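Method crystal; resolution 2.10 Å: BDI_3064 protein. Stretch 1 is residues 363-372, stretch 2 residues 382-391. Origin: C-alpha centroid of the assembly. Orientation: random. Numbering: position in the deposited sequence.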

# COMPACT_ATOMS: atom_id res chain seq x y z
N LYS A 363 7.02 -0.49 25.40
CA LYS A 363 8.33 0.04 25.11
C LYS A 363 9.34 -1.07 25.28
O LYS A 363 9.12 -2.03 26.01
N PHE A 364 10.46 -0.89 24.58
CA PHE A 364 11.55 -1.86 24.57
C PHE A 364 12.79 -1.01 24.68
O PHE A 364 13.31 -0.49 23.69
N HIS A 365 13.20 -0.81 25.94
CA HIS A 365 14.14 0.23 26.31
C HIS A 365 13.74 1.60 25.69
O HIS A 365 14.51 2.31 25.03
N GLY A 366 12.46 1.91 25.90
CA GLY A 366 11.90 3.17 25.43
C GLY A 366 11.58 3.25 23.95
O GLY A 366 10.81 4.15 23.53
N ALA A 367 12.13 2.33 23.15
CA ALA A 367 11.81 2.26 21.74
C ALA A 367 10.49 1.57 21.58
O ALA A 367 10.00 0.89 22.50
N VAL A 368 9.91 1.71 20.40
CA VAL A 368 8.68 1.01 20.07
C VAL A 368 9.00 -0.10 19.10
O VAL A 368 10.03 -0.10 18.42
N SER A 369 8.09 -1.05 19.03
CA SER A 369 8.11 -2.05 17.99
C SER A 369 7.62 -1.47 16.67
O SER A 369 7.03 -0.39 16.61
N HIS A 370 7.86 -2.23 15.62
CA HIS A 370 7.43 -1.89 14.29
C HIS A 370 5.92 -1.83 14.24
O HIS A 370 5.35 -0.91 13.70
N PHE A 371 5.30 -2.87 14.79
CA PHE A 371 3.87 -3.02 14.74
C PHE A 371 3.30 -3.06 16.12
O PHE A 371 3.86 -3.70 17.02
N ILE A 372 2.21 -2.33 16.30
CA ILE A 372 1.47 -2.32 17.53
C ILE A 372 -0.01 -2.50 17.20
O ILE A 372 -0.50 -2.02 16.16
N PHE A 382 4.39 -9.13 13.63
CA PHE A 382 3.88 -9.30 12.29
C PHE A 382 4.89 -9.94 11.35
O PHE A 382 4.51 -10.73 10.51
N PHE A 383 6.16 -9.57 11.49
CA PHE A 383 7.23 -10.13 10.66
C PHE A 383 7.82 -11.45 11.16
O PHE A 383 8.76 -11.99 10.55
N GLY A 384 7.28 -11.97 12.24
CA GLY A 384 7.68 -13.24 12.77
C GLY A 384 7.96 -13.12 14.24
O GLY A 384 8.12 -12.00 14.75
N PRO A 385 8.05 -14.26 14.93
CA PRO A 385 8.18 -14.29 16.40
C PRO A 385 9.49 -13.69 16.93
O PRO A 385 9.55 -13.31 18.09
N LYS A 386 10.51 -13.55 16.11
CA LYS A 386 11.74 -12.88 16.53
C LYS A 386 11.58 -11.37 16.63
O LYS A 386 12.22 -10.71 17.45
N ASP A 387 10.69 -10.81 15.81
CA ASP A 387 10.55 -9.37 15.74
C ASP A 387 9.39 -8.96 16.59
O ASP A 387 8.37 -8.45 16.11
N ASN A 388 9.58 -9.16 17.89
CA ASN A 388 8.49 -9.02 18.85
C ASN A 388 8.80 -7.97 19.90
O ASN A 388 8.19 -7.95 20.95
N GLY A 389 9.76 -7.10 19.60
CA GLY A 389 10.22 -6.11 20.55
C GLY A 389 10.55 -4.84 19.82
O GLY A 389 9.87 -4.49 18.85
N GLY A 390 11.58 -4.13 20.28
CA GLY A 390 11.93 -2.87 19.65
C GLY A 390 12.42 -2.98 18.21
O GLY A 390 13.13 -3.93 17.84
N ASP A 391 11.97 -2.04 17.39
CA ASP A 391 12.53 -1.79 16.07
C ASP A 391 13.01 -0.36 16.08
O ASP A 391 12.22 0.61 16.04

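Stretch 2 begins with an aromatic cluster. The backbone of F382 directs its CA-to-CB bond toward stretch 1 and places CB over one face of the F371 ring, with F382 CB 3.4 Å from F371 CD2. Its chi1 t sets the F382 ring, whose edge turns toward that face, the centroids 5.1 Å apart. F371, also pointing toward its partner with chi1 m, in turn presents its edge to the face of F383, where F371 CE2 lies 3.7 Å from F383 CE1. F383 (chi1 m) thereby serves two neighbours, since its CE2 also approaches H370 CE1 at 3.4 Å, in an oblique pairing of the two rings; H370 (chi1 t) leaves its backbone sideways.

G384, P385 and K386 lie out of reach of stretch 1, in a type I turn that ends at D387. D387 (chi1 t) points toward stretch 1 but makes its polar contacts through water. Water 1 donates to D387 OD2 (2.5 Å) and to D391 OD2 (2.6 Å) and also hydrogen-bonds H370 ND1 (2.6 Å), joining three side chains that form no direct hydrogen bond with one another. Water 2 accepts from H370 N at 3.0 Å and lies 2.7 Å from both D387 OD1 and G389 O.

N388 points away, yet its carbonyl O comes within 3.9 Å of F364 CZ. The F364 side chain (chi1 m), whose CA-to-CB bond points toward stretch 2, lays one face over G389, with G389 CA 3.5 Å from the ring centroid; G390 N approaches F364 CG obliquely at 3.3 Å. S369 (chi1 p, sideways) brings CB to 3.0 Å from G389 O, while S369 OG donates to F371 O at 2.7 Å. An ideal CB on G390 would lie only 3.2 Å from F364 CB, so the missing side chain permits this close packing.

D391 (chi1 t) points toward stretch 1. Its backbone N donates to V368 O at 2.9 Å with nearly linear geometry, joining the two stretches, while its side chain caps the helix that follows.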

# COMPACT_ATOMS: atom_id res chain seq x y z
CB LYS A 363 8.70 1.18 26.06
CG LYS A 363 7.70 2.31 26.12
CD LYS A 363 7.30 2.79 24.74
CE LYS A 363 6.49 4.05 24.85
NZ LYS A 363 5.30 3.82 25.71
CB PHE A 364 11.48 -2.68 23.29
CG PHE A 364 10.17 -3.38 23.13
CD1 PHE A 364 9.90 -4.56 23.85
CD2 PHE A 364 9.16 -2.82 22.33
CE1 PHE A 364 8.68 -5.19 23.73
CE2 PHE A 364 7.93 -3.45 22.21
CZ PHE A 364 7.68 -4.63 22.91
CB HIS A 365 15.57 -0.24 26.00
CG HIS A 365 16.03 -1.30 26.94
ND1 HIS A 365 16.55 -1.01 28.18
CD2 HIS A 365 15.92 -2.65 26.89
CE1 HIS A 365 16.81 -2.13 28.82
NE2 HIS A 365 16.44 -3.14 28.06
CB ALA A 367 12.90 1.51 20.98
CB VAL A 368 7.58 1.93 19.48
CG1 VAL A 368 7.11 2.95 20.50
CG2 VAL A 368 8.04 2.64 18.20
CB SER A 369 7.18 -3.20 18.37
OG SER A 369 5.87 -2.73 18.58
CB HIS A 370 7.92 -2.97 13.33
CG HIS A 370 7.78 -2.61 11.89
ND1 HIS A 370 8.60 -3.18 10.94
CD2 HIS A 370 6.95 -1.77 11.22
CE1 HIS A 370 8.27 -2.71 9.75
NE2 HIS A 370 7.28 -1.85 9.89
CB PHE A 371 3.53 -4.26 13.98
CG PHE A 371 4.07 -4.25 12.60
CD1 PHE A 371 3.47 -3.46 11.63
CD2 PHE A 371 5.17 -5.02 12.26
CE1 PHE A 371 3.97 -3.43 10.33
CE2 PHE A 371 5.66 -5.02 10.97
CZ PHE A 371 5.05 -4.23 9.99
CB ILE A 372 1.67 -1.00 18.28
CG1 ILE A 372 3.16 -0.61 18.29
CG2 ILE A 372 1.12 -1.13 19.69
CD1 ILE A 372 3.46 0.76 18.89
CB PHE A 382 3.43 -7.95 11.74
CG PHE A 382 2.74 -8.05 10.41
CD1 PHE A 382 1.56 -8.77 10.28
CD2 PHE A 382 3.27 -7.41 9.29
CE1 PHE A 382 0.91 -8.85 9.07
CE2 PHE A 382 2.63 -7.49 8.07
CZ PHE A 382 1.45 -8.21 7.96
CB PHE A 383 8.37 -9.10 10.50
CG PHE A 383 8.05 -7.95 9.59
CD1 PHE A 383 6.89 -7.91 8.81
CD2 PHE A 383 8.98 -6.94 9.46
CE1 PHE A 383 6.66 -6.85 7.97
CE2 PHE A 383 8.75 -5.89 8.61
CZ PHE A 383 7.58 -5.84 7.88
CB PRO A 385 8.06 -15.79 16.73
CG PRO A 385 8.63 -16.47 15.51
CD PRO A 385 8.14 -15.62 14.35
CB LYS A 386 12.89 -13.22 15.60
CG LYS A 386 13.20 -14.71 15.56
CD LYS A 386 14.36 -15.03 14.65
CE LYS A 386 14.69 -16.50 14.77
NZ LYS A 386 15.70 -16.84 13.76
CB ASP A 387 10.39 -8.86 14.30
CG ASP A 387 10.32 -7.34 14.23
OD1 ASP A 387 10.82 -6.67 15.17
OD2 ASP A 387 9.73 -6.83 13.25
CB ASN A 388 8.22 -10.38 19.48
CG ASN A 388 9.30 -10.79 20.47
OD1 ASN A 388 10.47 -10.42 20.34
ND2 ASN A 388 8.88 -11.52 21.51
CB ASP A 391 11.48 -1.99 15.01
CG ASP A 391 12.05 -1.84 13.62
OD1 ASP A 391 12.86 -0.91 13.39
OD2 ASP A 391 11.64 -2.64 12.75
O HOH W 1 10.36 -4.80 11.94
O HOH W 2 9.27 -4.80 16.23